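PDB 6N6Q: cytochrome P450 (CYP102L1) from Mycobacterium phage Adler, which binds a haem and, as a member of the cytochrome P450 family, probably works as a monooxygenase that activates dioxygen at the haem iron. Local coordinates for residues W140-R143 with A144-N147; H179-N182 with P183-A187; E390-P393 with E394-S397. All coordinates share one frame; numbering follows the deposited sequence.

Following the chain from its N terminus, the three contacts come strictly in series: each is local, formed within one continuous stretch, and none nests within or crosses another. Contact 1 ends helix 119-145 just before strand 150-151. Contact 2 closes the loop that follows helix 152-169 and starts helix 183-196. Much later, contact 3 forms a turn between helices 375-379 and 398-402 and packs against helix 329-341. Contacts 1 and 2 touch where R143 packs against H179, although their centres lie about 24 Å apart. Contact 3 stands alone, its centre about 38 Å from that of contact 2, on the opposite side of the chain's centre.

Contact 1 (W140-R143 with A144-N147); sequences WNTR and AQNN
T142 and N146, one helical turn apart, lie side by side and point the same way, the methyl CG2 of T142 running 3.9 Å from N146 ND2. OG1 lies beside the T142 backbone N (chi1 -51°), which leaves CG2 anti to that N, while the amide carbon CG of N146 settles 3.3 Å from T142 O. That carbonyl is taken by the backbone instead, N146 N donating to T142 O at 3.1 Å. Earlier in the turn, A144 CB rests 3.4 Å from W140 O, and Q145 CB touches the carbonyl oxygens of both N141 and T142, 3.5 Å from each. Regular helical bonds underlie this packing, A144 N to W140 O and Q145 N to N141 O, both 2.9 Å. The helix then stops in a Schellman motif: N147, with phi +56°, is its C-prime residue, S148 N returns to R143 O, and N147 N bonds weakly to A144 O. W140 NE1 hydrogen-bonds to E155 OE1, and R143 NH1 forms a salt bridge with OE2 of the same carboxylate, joining this helix end to helix 152-169. The indole and A144 pack on F440 of strand 440-444, and N141 OD1 is hydrogen-bonded to N469 ND2 of strand 464-469.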
# COMPACT_ATOMS: atom_id res chain seq x y z
N TRP A 140 16.79 -6.74 -14.62
CA TRP A 140 17.56 -7.36 -13.55
C TRP A 140 18.49 -8.46 -14.05
O TRP A 140 19.39 -8.86 -13.32
CB TRP A 140 16.61 -7.92 -12.48
CG TRP A 140 16.11 -6.86 -11.53
CD1 TRP A 140 16.25 -5.51 -11.66
CD2 TRP A 140 15.39 -7.07 -10.31
NE1 TRP A 140 15.67 -4.87 -10.60
CE2 TRP A 140 15.13 -5.80 -9.76
CE3 TRP A 140 14.93 -8.21 -9.64
CZ2 TRP A 140 14.44 -5.64 -8.56
CZ3 TRP A 140 14.25 -8.05 -8.44
CH2 TRP A 140 14.01 -6.77 -7.92
N ASN A 141 18.28 -8.95 -15.27
CA ASN A 141 19.24 -9.88 -15.87
C ASN A 141 20.60 -9.21 -16.04
O ASN A 141 21.64 -9.79 -15.69
CB ASN A 141 18.72 -10.39 -17.21
CG ASN A 141 17.61 -11.41 -17.06
OD1 ASN A 141 17.52 -12.11 -16.05
ND2 ASN A 141 16.77 -11.52 -18.08
N THR A 142 20.61 -7.99 -16.58
CA THR A 142 21.86 -7.27 -16.79
C THR A 142 22.55 -6.97 -15.46
O THR A 142 23.78 -7.03 -15.37
CB THR A 142 21.60 -5.98 -17.56
OG1 THR A 142 20.84 -6.28 -18.74
CG2 THR A 142 22.91 -5.33 -17.97
N ARG A 143 21.77 -6.65 -14.43
CA ARG A 143 22.37 -6.37 -13.12
C ARG A 143 22.91 -7.63 -12.47
O ARG A 143 23.93 -7.58 -11.78
CB ARG A 143 21.34 -5.69 -12.22
CG ARG A 143 20.60 -4.55 -12.90
CD ARG A 143 19.86 -3.69 -11.91
NE ARG A 143 20.76 -3.12 -10.92
CZ ARG A 143 20.46 -2.08 -10.14
NH1 ARG A 143 19.28 -1.49 -10.26
NH2 ARG A 143 21.35 -1.63 -9.26
N ALA A 144 22.24 -8.77 -12.67
CA ALA A 144 22.77 -10.04 -12.18
C ALA A 144 24.05 -10.41 -12.92
O ALA A 144 24.98 -10.96 -12.32
CB ALA A 144 21.72 -11.14 -12.33
N GLN A 145 24.11 -10.11 -14.22
CA GLN A 145 25.30 -10.40 -15.01
C GLN A 145 26.49 -9.57 -14.53
O GLN A 145 27.63 -10.06 -14.54
CB GLN A 145 25.01 -10.15 -16.48
CG GLN A 145 26.23 -9.87 -17.35
CD GLN A 145 25.85 -9.43 -18.75
OE1 GLN A 145 24.68 -9.18 -19.03
NE2 GLN A 145 26.84 -9.34 -19.63
N ASN A 146 26.25 -8.34 -14.12
CA ASN A 146 27.31 -7.43 -13.68
C ASN A 146 27.58 -7.51 -12.19
O ASN A 146 28.37 -6.71 -11.67
CB ASN A 146 26.97 -5.99 -14.08
CG ASN A 146 26.87 -5.81 -15.58
OD1 ASN A 146 27.40 -6.61 -16.35
ND2 ASN A 146 26.20 -4.75 -16.01
N ASN A 147 26.95 -8.45 -11.48
CA ASN A 147 27.21 -8.69 -10.06
C ASN A 147 27.00 -7.41 -9.24
O ASN A 147 27.86 -6.98 -8.47
CB ASN A 147 28.62 -9.24 -9.85
CG ASN A 147 28.75 -10.06 -8.58
OD1 ASN A 147 28.72 -9.53 -7.47
ND2 ASN A 147 28.91 -11.37 -8.74

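Contact 2 (H179-N182 with P183-A187); sequences HSEN and PFITA
At N182 the backbone is still extended (psi 143°), and with P183 it turns into helix 183-196, so that N182 O faces the first turn. The N182 side chain closes this helix start. The amide swings past the P183 ring because chi1 (-159°) turns CG away from the N182 backbone N, and OD1 comes 3.3 Å from P183 CD before accepting from F184 N at 3.1 Å. That bond is fairly straight at 155° and lies in the plane of the amide, on a lone pair. The other amide atom, ND2, donates to F173 O, which fixes the rotation of the group. N182 O is gripped twice by T186, from OG1 at 3.1 Å and more weakly from the backbone N at 3.3 Å, while I185 CG2 presses against it at 3.1 Å. The same methyl meets the carboxylate of E181, OE2 to CG2 3.2 Å, because the E181 chain bends at chi2 and crosses I185 at a slant; E181 CG lies 3.7 Å from T186 OG1. E181 OE2 has a weak hydrogen bond to N174. Beyond the cap, the F184 ring lies nearly parallel to that of F173 and reaches helices 212-237 and 265-296. An asparagine N-cap followed by proline, closed as an Asx turn, is a classic helix start; here it opens what by chain order corresponds to the P450 F helix.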
# COMPACT_ATOMS: atom_id res chain seq x y z
N HIS A 179 17.00 4.26 -16.37
CA HIS A 179 17.07 4.84 -15.03
C HIS A 179 16.83 6.34 -15.02
O HIS A 179 17.10 6.99 -14.00
CB HIS A 179 18.42 4.52 -14.38
CG HIS A 179 18.38 3.34 -13.46
ND1 HIS A 179 18.40 2.04 -13.92
CD2 HIS A 179 18.30 3.26 -12.11
CE1 HIS A 179 18.34 1.21 -12.90
NE2 HIS A 179 18.28 1.93 -11.79
N SER A 180 16.33 6.92 -16.11
CA SER A 180 15.86 8.29 -16.08
C SER A 180 14.47 8.33 -15.47
O SER A 180 13.62 7.48 -15.75
CB SER A 180 15.83 8.89 -17.48
OG SER A 180 17.14 8.94 -18.04
N GLU A 181 14.23 9.31 -14.61
CA GLU A 181 12.96 9.44 -13.91
C GLU A 181 12.06 10.42 -14.64
O GLU A 181 12.50 11.49 -15.08
CB GLU A 181 13.16 9.88 -12.46
CG GLU A 181 12.00 9.52 -11.55
CD GLU A 181 11.74 8.03 -11.50
OE1 GLU A 181 12.72 7.25 -11.48
OE2 GLU A 181 10.55 7.62 -11.48
N ASN A 182 10.79 10.05 -14.77
CA ASN A 182 9.82 10.93 -15.42
C ASN A 182 9.67 12.21 -14.61
O ASN A 182 9.74 12.18 -13.38
CB ASN A 182 8.47 10.21 -15.55
CG ASN A 182 7.59 10.80 -16.63
OD1 ASN A 182 6.87 11.77 -16.39
ND2 ASN A 182 7.64 10.21 -17.81
N PRO A 183 9.49 13.36 -15.27
CA PRO A 183 9.27 14.60 -14.50
C PRO A 183 7.99 14.58 -13.69
O PRO A 183 7.96 15.16 -12.59
CB PRO A 183 9.25 15.69 -15.58
CG PRO A 183 8.91 14.96 -16.85
CD PRO A 183 9.54 13.61 -16.72
N PHE A 184 6.94 13.93 -14.18
CA PHE A 184 5.67 13.89 -13.46
C PHE A 184 5.83 13.19 -12.11
O PHE A 184 5.39 13.71 -11.08
CB PHE A 184 4.60 13.19 -14.30
CG PHE A 184 3.31 12.94 -13.57
CD1 PHE A 184 2.34 13.93 -13.51
CD2 PHE A 184 3.07 11.73 -12.93
CE1 PHE A 184 1.16 13.71 -12.84
CE2 PHE A 184 1.89 11.51 -12.26
CZ PHE A 184 0.93 12.50 -12.21
N ILE A 185 6.45 12.01 -12.10
CA ILE A 185 6.59 11.27 -10.85
C ILE A 185 7.50 12.01 -9.88
O ILE A 185 7.31 11.92 -8.66
CB ILE A 185 7.08 9.83 -11.14
CG1 ILE A 185 7.29 9.06 -9.83
CG2 ILE A 185 8.35 9.85 -11.95
CD1 ILE A 185 6.02 8.86 -9.03
N THR A 186 8.47 12.77 -10.39
CA THR A 186 9.31 13.57 -9.51
C THR A 186 8.51 14.69 -8.85
O THR A 186 8.69 14.96 -7.65
CB THR A 186 10.49 14.15 -10.29
OG1 THR A 186 11.25 13.08 -10.87
CG2 THR A 186 11.40 14.94 -9.37
N ALA A 187 7.62 15.33 -9.60
CA ALA A 187 6.81 16.41 -9.03
C ALA A 187 5.84 15.88 -7.98
O ALA A 187 5.58 16.57 -6.98
CB ALA A 187 6.05 17.13 -10.14

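Contact 3 (E390-P393 with E394-S397)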
# COMPACT_ATOMS: atom_id res chain seq x y z
N GLU A 390 8.56 -13.99 14.88
CA GLU A 390 9.24 -14.81 13.89
C GLU A 390 8.48 -14.80 12.57
O GLU A 390 7.25 -14.71 12.54
CB GLU A 390 9.39 -16.25 14.39
CG GLU A 390 9.92 -16.37 15.82
CD GLU A 390 10.20 -17.80 16.22
OE1 GLU A 390 11.22 -18.04 16.90
OE2 GLU A 390 9.40 -18.69 15.85
N PHE A 391 9.23 -14.89 11.48
CA PHE A 391 8.65 -15.00 10.14
C PHE A 391 8.37 -16.47 9.87
O PHE A 391 9.29 -17.25 9.61
CB PHE A 391 9.58 -14.40 9.09
CG PHE A 391 9.02 -14.41 7.70
CD1 PHE A 391 8.15 -13.42 7.28
CD2 PHE A 391 9.36 -15.41 6.80
CE1 PHE A 391 7.62 -13.42 6.00
CE2 PHE A 391 8.84 -15.42 5.52
CZ PHE A 391 7.97 -14.43 5.12
N LYS A 392 7.10 -16.86 9.96
CA LYS A 392 6.68 -18.25 9.75
C LYS A 392 5.45 -18.24 8.85
O LYS A 392 4.32 -18.02 9.34
CB LYS A 392 6.40 -18.95 11.07
CG LYS A 392 7.53 -18.86 12.08
CD LYS A 392 7.18 -19.54 13.40
CE LYS A 392 7.17 -21.05 13.26
NZ LYS A 392 7.07 -21.72 14.59
N PRO A 393 5.61 -18.47 7.55
CA PRO A 393 4.45 -18.41 6.64
C PRO A 393 3.36 -19.41 6.97
O PRO A 393 2.18 -19.10 6.77
CB PRO A 393 5.07 -18.69 5.26
CG PRO A 393 6.51 -18.31 5.41
CD PRO A 393 6.88 -18.67 6.82
N GLU A 394 3.72 -20.60 7.46
CA GLU A 394 2.71 -21.61 7.77
C GLU A 394 1.74 -21.15 8.85
O GLU A 394 0.66 -21.74 8.98
CB GLU A 394 3.38 -22.92 8.19
CG GLU A 394 4.05 -23.70 7.06
CD GLU A 394 5.50 -23.32 6.85
OE1 GLU A 394 5.91 -22.21 7.28
OE2 GLU A 394 6.24 -24.13 6.25
N ARG A 395 2.10 -20.12 9.61
CA ARG A 395 1.20 -19.58 10.62
C ARG A 395 -0.08 -19.04 10.01
O ARG A 395 -1.15 -19.15 10.62
CB ARG A 395 1.92 -18.47 11.40
CG ARG A 395 1.06 -17.71 12.39
CD ARG A 395 1.58 -16.30 12.58
NE ARG A 395 3.04 -16.25 12.61
CZ ARG A 395 3.78 -16.54 13.68
NH1 ARG A 395 3.20 -16.92 14.81
NH2 ARG A 395 5.10 -16.46 13.61
N MET A 396 -0.00 -18.46 8.82
CA MET A 396 -1.13 -17.76 8.22
C MET A 396 -2.12 -18.68 7.52
O MET A 396 -2.97 -18.19 6.77
CB MET A 396 -0.63 -16.69 7.24
CG MET A 396 0.27 -15.65 7.89
SD MET A 396 -0.50 -14.86 9.32
CE MET A 396 -1.89 -14.03 8.54
N SER A 397 -2.03 -19.99 7.74
CA SER A 397 -3.02 -20.90 7.17
C SER A 397 -4.34 -20.79 7.93
O SER A 397 -4.40 -20.33 9.07
CB SER A 397 -2.51 -22.34 7.21
OG SER A 397 -2.46 -22.83 8.54
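R395 reaches back over K392 to the carbonyl of E390, NH2 standing 3.0 Å from E390 O. The oxygen lies at the guanidinium edge, near its plane, but the bond is bent (126°) and weak. Leaving with CG anti to the backbone N (chi1 174°), the R395 chain bends at chi3 and crosses the K392 side chain at about a right angle, so that the aliphatic K392 CD lies 3.7 Å from R395 NH2. Two backbone bonds make the tight 3-10 turn beneath: R395 N to K392 O and M396 N to P393 O, both 3.1 Å. Alongside, the E394 chain folds at chi2 and runs beside the proline, bringing OE1 to 3.7 Å from P393 CD. E394 O receives a weak bond from S397 OG at 3.3 Å.

Further out, R395 forms salt bridges through NE with E337 and through NH1 with D387, and D387 also pairs with K392 NZ. E337 accepts from K392 N as well, while P393 packs on Y330 and V300 and F391 stacks on F293. At the N-cap of helix 398-402, S397 OG caps the backbone N of N400.

The sequence PERM at 393-396 is a variant of the PERF motif of P450s, its fourth residue being methionine, and E337 with R340 fits the ExxR motif of the K helix; E337, R340 and R395 correspond to the E-R-R triad associated with the stability of the haem-bearing core. R340 also comes close to R395, and the carboxylate of E337 probably balances much of the local positive charge. E337 probably ties the guanidinium to helix 329-341, while D387 holds it from within the loop; the two together probably fix its orientation.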